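Local structure of aminotransferase class-III (Sphaerobacter thermophilus DSM 20745, 6K8H) at residues M133-K136 / A137-Y141; N200-D203 / G204-R207; L346-Q349 / L350-G353. The protein belongs to the class-III aminotransferases, is also named an omega-transaminase, and binds (5-hydroxy-4,6-dimethylpyridin-3-yl)methyl dihydrogen phosphate in a pocket. All coordinates share one frame; numbering follows the deposited sequence.

Contact 1 (M133-K136 / A137-Y141)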
ATOM      1  N   MET B 133      -6.984   5.770   4.384  1.00  7.24           N
ATOM      2  CA  MET B 133      -8.055   5.159   5.165  1.00  8.99           C
ATOM      3  C   MET B 133      -8.469   6.052   6.323  1.00  8.12           C
ATOM      4  O   MET B 133      -9.629   6.007   6.738  1.00  6.67           O
ATOM      5  CB  MET B 133      -7.641   3.779   5.672  1.00  7.64           C
ATOM      6  CG  MET B 133      -7.488   2.715   4.573  1.00  6.08           C
ATOM      7  SD  MET B 133      -8.806   2.656   3.330  1.00  9.95           S
ATOM      8  CE  MET B 133     -10.235   2.415   4.399  1.00  6.75           C
ATOM      9  N   ALA B 134      -7.562   6.893   6.824  1.00  6.71           N
ATOM     10  CA  ALA B 134      -7.956   7.886   7.826  1.00  8.10           C
ATOM     11  C   ALA B 134      -8.908   8.908   7.227  1.00  6.62           C
ATOM     12  O   ALA B 134      -9.939   9.245   7.827  1.00  7.63           O
ATOM     13  CB  ALA B 134      -6.719   8.592   8.387  1.00  6.54           C
ATOM     14  N   ILE B 135      -8.587   9.389   6.027  1.00  6.32           N
ATOM     15  CA  ILE B 135      -9.475  10.323   5.337  1.00  6.21           C
ATOM     16  C   ILE B 135     -10.836   9.690   5.093  1.00  7.45           C
ATOM     17  O   ILE B 135     -11.886  10.322   5.305  1.00 10.28           O
ATOM     18  CB  ILE B 135      -8.826  10.793   4.024  1.00  6.04           C
ATOM     19  CG1 ILE B 135      -7.711  11.792   4.351  1.00  7.72           C
ATOM     20  CG2 ILE B 135      -9.893  11.374   3.076  1.00  6.45           C
ATOM     21  CD1 ILE B 135      -6.685  11.966   3.242  1.00 10.14           C
ATOM     22  N   LYS B 136     -10.831   8.439   4.642  1.00  7.84           N
ATOM     23  CA  LYS B 136     -12.092   7.705   4.358  1.00  6.63           C
ATOM     24  C   LYS B 136     -12.892   7.503   5.651  1.00  8.09           C
ATOM     25  O   LYS B 136     -14.108   7.666   5.628  1.00  6.79           O
ATOM     26  CB  LYS B 136     -11.775   6.415   3.602  1.00  7.73           C
ATOM     27  CG  LYS B 136     -11.330   6.637   2.163  1.00  9.74           C
ATOM     28  CD  LYS B 136     -10.705   5.439   1.500  1.00 11.60           C
ATOM     29  CE  LYS B 136     -11.527   4.177   1.614  1.00 17.17           C
ATOM     30  NZ  LYS B 136     -12.350   3.935   0.409  1.00 13.25           N
ATOM     31  N   ALA B 137     -12.212   7.181   6.748  1.00  7.44           N
ATOM     32  CA  ALA B 137     -12.914   7.009   8.011  1.00  7.49           C
ATOM     33  C   ALA B 137     -13.586   8.305   8.426  1.00  9.32           C
ATOM     34  O   ALA B 137     -14.733   8.295   8.891  1.00  6.79           O
ATOM     35  CB  ALA B 137     -11.953   6.533   9.104  1.00  7.64           C
ATOM     36  N   ALA B 138     -12.883   9.433   8.260  1.00  8.11           N
ATOM     37  CA  ALA B 138     -13.450  10.723   8.633  1.00  6.69           C
ATOM     38  C   ALA B 138     -14.659  11.066   7.776  1.00  8.52           C
ATOM     39  O   ALA B 138     -15.654  11.609   8.280  1.00 10.48           O
ATOM     40  CB  ALA B 138     -12.392  11.819   8.525  1.00  8.31           C
ATOM     41  N   ARG B 139     -14.587  10.787   6.476  1.00  8.29           N
ATOM     42  CA  ARG B 139     -15.763  10.993   5.633  1.00  8.07           C
ATOM     43  C   ARG B 139     -16.934  10.137   6.108  1.00  8.33           C
ATOM     44  O   ARG B 139     -18.074  10.612   6.164  1.00 10.07           O
ATOM     45  CB  ARG B 139     -15.443  10.693   4.169  1.00  7.96           C
ATOM     46  CG  ARG B 139     -14.514  11.705   3.482  1.00  9.69           C
ATOM     47  CD  ARG B 139     -14.804  11.804   1.986  1.00  9.07           C
ATOM     48  NE  ARG B 139     -13.666  12.324   1.212  1.00  7.94           N
ATOM     49  CZ  ARG B 139     -12.780  11.559   0.578  1.00 12.99           C
ATOM     50  NH1 ARG B 139     -12.883  10.238   0.627  1.00  9.46           N
ATOM     51  NH2 ARG B 139     -11.783  12.109  -0.103  1.00 11.05           N
ATOM     52  N   ALA B 140     -16.682   8.863   6.434  1.00  7.87           N
ATOM     53  CA  ALA B 140     -17.776   7.986   6.854  1.00  9.09           C
ATOM     54  C   ALA B 140     -18.340   8.400   8.200  1.00 11.39           C
ATOM     55  O   ALA B 140     -19.534   8.217   8.460  1.00 12.54           O
ATOM     56  CB  ALA B 140     -17.303   6.529   6.931  1.00  5.73           C
ATOM     57  N   TYR B 141     -17.483   8.905   9.081  1.00  8.97           N
ATOM     58  CA  TYR B 141     -17.908   9.264  10.420  1.00 10.84           C
ATOM     59  C   TYR B 141     -18.726  10.548  10.393  1.00 11.70           C
ATOM     60  O   TYR B 141     -19.809  10.619  10.981  1.00 11.52           O
ATOM     61  CB  TYR B 141     -16.684   9.426  11.324  1.00 11.81           C
ATOM     62  CG  TYR B 141     -17.066   9.756  12.734  1.00  9.81           C
ATOM     63  CD1 TYR B 141     -17.576   8.784  13.582  1.00 10.78           C
ATOM     64  CD2 TYR B 141     -16.962  11.051  13.204  1.00 13.29           C
ATOM     65  CE1 TYR B 141     -17.966   9.096  14.884  1.00 15.25           C
ATOM     66  CE2 TYR B 141     -17.337  11.375  14.487  1.00 14.52           C
ATOM     67  CZ  TYR B 141     -17.838  10.400  15.325  1.00 18.81           C
ATOM     68  OH  TYR B 141     -18.203  10.753  16.603  1.00 22.81           O
TER
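Ile135 lays its CG2 methyl over one face of the Arg139 guanidinium, one helical turn further on. CG2 stands 3.7 Å above the guanidinium plane, displaced toward its rim, and is 3.8 Å from both Arg139 CZ and Arg139 NH2. The two side chains run side by side in one direction. Ile135 CG1 lies beside the backbone N (chi1 -75°) and CG2 anti to that nitrogen, which turns CG2 to the arginine, and the Arg139 chain, extended from CG to NE, carries its flat end back over it. The neighbouring Lys136 is a looser companion, its CG 4.2 Å from Arg139 NH1. Beneath the side chains the backbone supplies four consecutive hydrogen bonds from the N-H of residue i+4 to the C=O of residue i, from Ala137 N to Met133 O (2.8 Å) through Ala140 N to Lys136 O (3.0 Å), the pattern of a regular alpha-helix.

Further partners fix the two cationic ends. Arg139 NH1 forms a salt bridge with Asp159 of the second subunit and NE bonds to Pro145 O, while Lys136 NZ pairs with Glu162 of that subunit; each cation thus has its own carboxylate across the interface. One side of helix 127-142 faces the second subunit, whereas Ala134 and Ala138 rest on strand 251-255 of the seven-stranded sheet.

Contact 2 (N200-D203 / G204-R207)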
ATOM      1  N   ASN B 200       1.452  26.596  10.897  1.00 11.64           N
ATOM      2  CA  ASN B 200       1.960  27.500  11.945  1.00 13.72           C
ATOM      3  C   ASN B 200       1.474  28.941  11.773  1.00 16.18           C
ATOM      4  O   ASN B 200       2.130  29.893  12.213  1.00 15.49           O
ATOM      5  CB  ASN B 200       3.492  27.477  12.025  1.00  9.64           C
ATOM      6  CG  ASN B 200       4.000  26.550  13.105  1.00 12.96           C
ATOM      7  OD1 ASN B 200       3.338  26.348  14.123  1.00 11.85           O
ATOM      8  ND2 ASN B 200       5.179  25.973  12.890  1.00 10.65           N
ATOM      9  N   ASP B 201       0.327  29.125  11.128  1.00 13.97           N
ATOM     10  CA  ASP B 201      -0.309  30.431  10.991  1.00 15.72           C
ATOM     11  C   ASP B 201      -1.744  30.213  11.471  1.00 15.54           C
ATOM     12  O   ASP B 201      -2.628  29.838  10.692  1.00 11.97           O
ATOM     13  CB  ASP B 201      -0.196  30.921   9.538  1.00 15.83           C
ATOM     14  CG  ASP B 201      -1.083  32.120   9.229  1.00 18.61           C
ATOM     15  OD1 ASP B 201      -1.823  32.604  10.113  1.00 20.71           O
ATOM     16  OD2 ASP B 201      -1.032  32.571   8.064  1.00 21.11           O
ATOM     17  N   ILE B 202      -1.970  30.421  12.771  1.00 15.76           N
ATOM     18  CA  ILE B 202      -3.251  30.008  13.339  1.00 13.67           C
ATOM     19  C   ILE B 202      -4.376  30.914  12.852  1.00 12.57           C
ATOM     20  O   ILE B 202      -5.513  30.464  12.694  1.00 11.25           O
ATOM     21  CB  ILE B 202      -3.180  29.947  14.879  1.00 16.67           C
ATOM     22  CG1 ILE B 202      -4.455  29.306  15.461  1.00 15.00           C
ATOM     23  CG2 ILE B 202      -2.967  31.327  15.474  1.00 13.19           C
ATOM     24  CD1 ILE B 202      -4.814  27.959  14.850  1.00 12.97           C
ATOM     25  N   ASP B 203      -4.088  32.186  12.578  1.00 17.24           N
ATOM     26  CA  ASP B 203      -5.137  33.101  12.127  1.00 20.65           C
ATOM     27  C   ASP B 203      -5.737  32.659  10.793  1.00 18.16           C
ATOM     28  O   ASP B 203      -6.963  32.524  10.661  1.00 18.80           O
ATOM     29  CB  ASP B 203      -4.577  34.519  12.029  1.00 23.19           C
ATOM     30  CG  ASP B 203      -5.604  35.512  11.537  1.00 34.80           C
ATOM     31  OD1 ASP B 203      -6.542  35.823  12.300  1.00 42.09           O
ATOM     32  OD2 ASP B 203      -5.462  35.981  10.383  1.00 41.74           O
ATOM     33  N   GLY B 204      -4.888  32.468   9.782  1.00 20.38           N
ATOM     34  CA  GLY B 204      -5.381  32.013   8.493  1.00 18.12           C
ATOM     35  C   GLY B 204      -6.004  30.631   8.565  1.00 14.27           C
ATOM     36  O   GLY B 204      -7.031  30.365   7.930  1.00 13.01           O
ATOM     37  N   THR B 205      -5.397  29.738   9.352  1.00 13.17           N
ATOM     38  CA  THR B 205      -5.940  28.397   9.542  1.00 13.16           C
ATOM     39  C   THR B 205      -7.362  28.456  10.095  1.00 13.10           C
ATOM     40  O   THR B 205      -8.275  27.794   9.581  1.00 11.17           O
ATOM     41  CB  THR B 205      -5.022  27.602  10.482  1.00 12.93           C
ATOM     42  OG1 THR B 205      -3.791  27.297   9.813  1.00 12.72           O
ATOM     43  CG2 THR B 205      -5.676  26.319  10.952  1.00 11.45           C
ATOM     44  N   GLU B 206      -7.571  29.269  11.137  1.00 12.06           N
ATOM     45  CA  GLU B 206      -8.896  29.388  11.737  1.00 15.98           C
ATOM     46  C   GLU B 206      -9.889  30.006  10.766  1.00 14.30           C
ATOM     47  O   GLU B 206     -11.025  29.532  10.656  1.00 13.92           O
ATOM     48  CB  GLU B 206      -8.818  30.206  13.027  1.00 17.93           C
ATOM     49  CG  GLU B 206      -8.233  29.433  14.200  1.00 18.82           C
ATOM     50  CD  GLU B 206      -8.361  30.171  15.524  1.00 25.74           C
ATOM     51  OE1 GLU B 206      -8.461  31.421  15.508  1.00 24.64           O
ATOM     52  OE2 GLU B 206      -8.367  29.496  16.578  1.00 26.95           O
ATOM     53  N   ARG B 207      -9.482  31.055  10.043  1.00 14.58           N
ATOM     54  CA  ARG B 207     -10.419  31.694   9.123  1.00 16.27           C
ATOM     55  C   ARG B 207     -10.863  30.724   8.028  1.00 16.09           C
ATOM     56  O   ARG B 207     -12.048  30.681   7.664  1.00 13.44           O
ATOM     57  CB  ARG B 207      -9.790  32.948   8.513  1.00 19.93           C
ATOM     58  CG  ARG B 207      -9.632  34.140   9.471  1.00 23.13           C
ATOM     59  CD  ARG B 207      -9.045  35.355   8.733  1.00 25.62           C
ATOM     60  NE  ARG B 207      -7.585  35.287   8.640  1.00 37.22           N
ATOM     61  CZ  ARG B 207      -6.863  35.679   7.585  1.00 40.93           C
ATOM     62  NH1 ARG B 207      -7.468  36.168   6.507  1.00 27.25           N
ATOM     63  NH2 ARG B 207      -5.530  35.573   7.610  1.00 33.71           N
TER
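Asp201 is the N-cap of helix 202-211: its side chain takes Gly204 N, and its carbonyl oxygen takes two donors from Thr205. OD1 accepts from Gly204 N at 3.1 Å in a nearly straight bond (169° at the hydrogen), although the donor comes from above the carboxylate plane. An Asp201 CG anti to the backbone N swings the carboxylate forward to make this capping bond. Of the two donors to Asp201 O, Thr205 N lies in the carbonyl plane at 3.1 Å and is the first regular helical bond, while Thr205 OG1 sits above that plane at 2.9 Å.

The closer-packed side belongs to Thr205, Ile202 and Glu206. Ile202 CD1 reaches Glu206 CG at 3.8 Å, so the methyl touches the aliphatic part of the glutamate, whose carboxylate goes on to a salt bridge with Arg240. Phe237 of helix 235-248 packs on both Ile202 and Thr205.

The solvent side is different in kind. Asp203 and Arg207, both exposed, form a salt bridge in which one oxygen serves two donors: Asp203 OD2 is 2.8 Å from Arg207 NH2 and equally 2.8 Å from Arg207 NE. Both bonds are weak, being strongly bent at the hydrogen, and the carboxylate and guanidinium planes lie 30° apart. The bend of the Arg207 chain at chi3 (-83°) folds NE back over Asp203.

Chemically, carboxylates cluster at the helix N terminus, where the helix dipole would be expected to favour their negative charge.

Contact 3 (L346-Q349 / L350-G353)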
ATOM      1  N   LEU B 346      22.017  11.547  21.651  1.00 10.04           N
ATOM      2  CA  LEU B 346      22.871  11.512  20.470  1.00 14.24           C
ATOM      3  C   LEU B 346      22.434  12.551  19.439  1.00 10.90           C
ATOM      4  O   LEU B 346      23.276  13.186  18.788  1.00 12.29           O
ATOM      5  CB  LEU B 346      22.851  10.113  19.855  1.00 11.51           C
ATOM      6  CG  LEU B 346      23.641   9.019  20.586  1.00 15.17           C
ATOM      7  CD1 LEU B 346      23.394   7.658  19.934  1.00 11.35           C
ATOM      8  CD2 LEU B 346      25.127   9.355  20.619  1.00 12.62           C
ATOM      9  N   GLY B 347      21.122  12.747  19.285  1.00 10.88           N
ATOM     10  CA  GLY B 347      20.639  13.740  18.340  1.00 13.54           C
ATOM     11  C   GLY B 347      21.010  15.148  18.754  1.00 12.45           C
ATOM     12  O   GLY B 347      21.442  15.957  17.924  1.00 12.21           O
ATOM     13  N   GLN B 348      20.862  15.456  20.044  1.00 10.71           N
ATOM     14  CA  GLN B 348      21.297  16.757  20.542  1.00 17.41           C
ATOM     15  C   GLN B 348      22.790  16.970  20.303  1.00 10.91           C
ATOM     16  O   GLN B 348      23.211  18.062  19.907  1.00 13.35           O
ATOM     17  CB  GLN B 348      20.954  16.896  22.028  1.00 15.75           C
ATOM     18  CG  GLN B 348      20.989  18.329  22.523  1.00 21.01           C
ATOM     19  CD  GLN B 348      22.407  18.845  22.726  1.00 33.06           C
ATOM     20  OE1 GLN B 348      23.317  18.082  23.086  1.00 35.39           O
ATOM     21  NE2 GLN B 348      22.606  20.146  22.493  1.00 34.06           N
ATOM     22  N   GLN B 349      23.610  15.944  20.564  1.00 13.56           N
ATOM     23  CA  GLN B 349      25.049  16.057  20.332  1.00 12.10           C
ATOM     24  C   GLN B 349      25.370  16.313  18.861  1.00 12.33           C
ATOM     25  O   GLN B 349      26.227  17.150  18.535  1.00  8.72           O
ATOM     26  CB  GLN B 349      25.752  14.795  20.833  1.00 15.64           C
ATOM     27  CG  GLN B 349      25.791  14.708  22.351  1.00 17.08           C
ATOM     28  CD  GLN B 349      26.539  13.493  22.851  1.00 26.72           C
ATOM     29  OE1 GLN B 349      26.210  12.359  22.499  1.00 26.06           O
ATOM     30  NE2 GLN B 349      27.561  13.722  23.671  1.00 30.74           N
ATOM     31  N   LEU B 350      24.703  15.590  17.956  1.00  8.80           N
ATOM     32  CA  LEU B 350      24.919  15.826  16.531  1.00  9.33           C
ATOM     33  C   LEU B 350      24.533  17.253  16.159  1.00  8.61           C
ATOM     34  O   LEU B 350      25.293  17.959  15.483  1.00  8.65           O
ATOM     35  CB  LEU B 350      24.128  14.809  15.692  1.00  8.25           C
ATOM     36  CG  LEU B 350      24.395  14.813  14.177  1.00 10.55           C
ATOM     37  CD1 LEU B 350      24.351  13.410  13.591  1.00  9.54           C
ATOM     38  CD2 LEU B 350      23.403  15.707  13.429  1.00  9.74           C
ATOM     39  N   ARG B 351      23.349  17.694  16.594  1.00 10.05           N
ATOM     40  CA  ARG B 351      22.861  19.018  16.211  1.00 12.85           C
ATOM     41  C   ARG B 351      23.773  20.117  16.748  1.00 12.05           C
ATOM     42  O   ARG B 351      24.101  21.073  16.029  1.00 12.68           O
ATOM     43  CB  ARG B 351      21.423  19.204  16.702  1.00 11.82           C
ATOM     44  CG  ARG B 351      20.402  18.417  15.884  1.00 14.08           C
ATOM     45  CD  ARG B 351      18.983  18.894  16.156  1.00 13.49           C
ATOM     46  NE  ARG B 351      18.654  18.757  17.573  1.00 18.99           N
ATOM     47  CZ  ARG B 351      18.169  17.648  18.112  1.00 18.20           C
ATOM     48  NH1 ARG B 351      17.931  16.569  17.348  1.00 18.92           N
ATOM     49  NH2 ARG B 351      17.913  17.626  19.414  1.00 18.85           N
ATOM     50  N   ALA B 352      24.224  19.981  17.996  1.00 11.53           N
ATOM     51  CA  ALA B 352      25.146  20.965  18.560  1.00 15.54           C
ATOM     52  C   ALA B 352      26.484  20.958  17.830  1.00 12.86           C
ATOM     53  O   ALA B 352      27.066  22.026  17.575  1.00 11.41           O
ATOM     54  CB  ALA B 352      25.349  20.703  20.054  1.00  9.63           C
ATOM     55  N   GLY B 353      26.987  19.771  17.477  1.00 11.23           N
ATOM     56  CA  GLY B 353      28.238  19.708  16.742  1.00 10.04           C
ATOM     57  C   GLY B 353      28.151  20.406  15.396  1.00 11.09           C
ATOM     58  O   GLY B 353      29.073  21.129  14.995  1.00  9.53           O
TER
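Arg351 folds its side chain back along the helix until the guanidinium lies over the backbone of Gly347 and Gln348. The carbonyl oxygen of Gly347 and the amide nitrogen of Gln348 each stand 3.6 Å from the guanidinium plane on one face, both displaced toward its rim. The torsions account for this return. CG lies beside the backbone N and anti to the carbonyl carbon (chi1 -74°), the next bond is extended, and a turn at chi3 (-59°) then brings the flat end across. On the way Arg351 CG passes 3.4 Å from Gly347 O, and at the end Arg351 NH2 stops 3.7 Å from Gln348 CA. Since Gly347 has no side chain, the guanidinium can lie this near the main chain; Arg351 NH1 has a further, weak hydrogen bond to Gly371 O.

Gln348 uses another shape. Its CG is anti to the backbone N and the chain turns at chi2 (-76°), which sets Gln348 NE2 beside the methyl of Ala352, 3.7 Å from Ala352 CB, in a van der Waals approach. Ala352 CB also rests 3.4 Å from Gln348 O. Gln349 instead stays extended beyond CG and packs on Val427 of helix 427-445.

The Leu350 side chain packs on Val430 and Phe433 of helix 427-445 and on Phe374 of strand 373-377; Leu346 joins it on Val430.

Four successive backbone bonds, among them Arg351 N to Gly347 O at 2.9 Å, mark this as regular alpha-helix. The arrangement is that of an amphipathic helix: Leu346 and Leu350, at i and i+4, both pack on helix 427-445, and Leu350 also on strand 373-377, while Gln348 lies exposed to solvent.

Along the chain the three contacts come in series, none nesting in or crossing another, and each is a local stretch of eight or nine residues, so none closes a long loop. Contact 1 comes first, on helix 127-142 beside the seven-stranded sheet and the second subunit. Contact 2 follows at the start of helix 202-211, just after edge strand 194-197 of the same sheet, and packs helix 202-211 on helix 235-248. Contact 3, on helix 337-361, ties that helix to helix 427-445 and strand 373-377 of the three-stranded sheet. Contacts 1 and 3 lie on opposite sides of the chain's centre, their own centres about 39 Å apart.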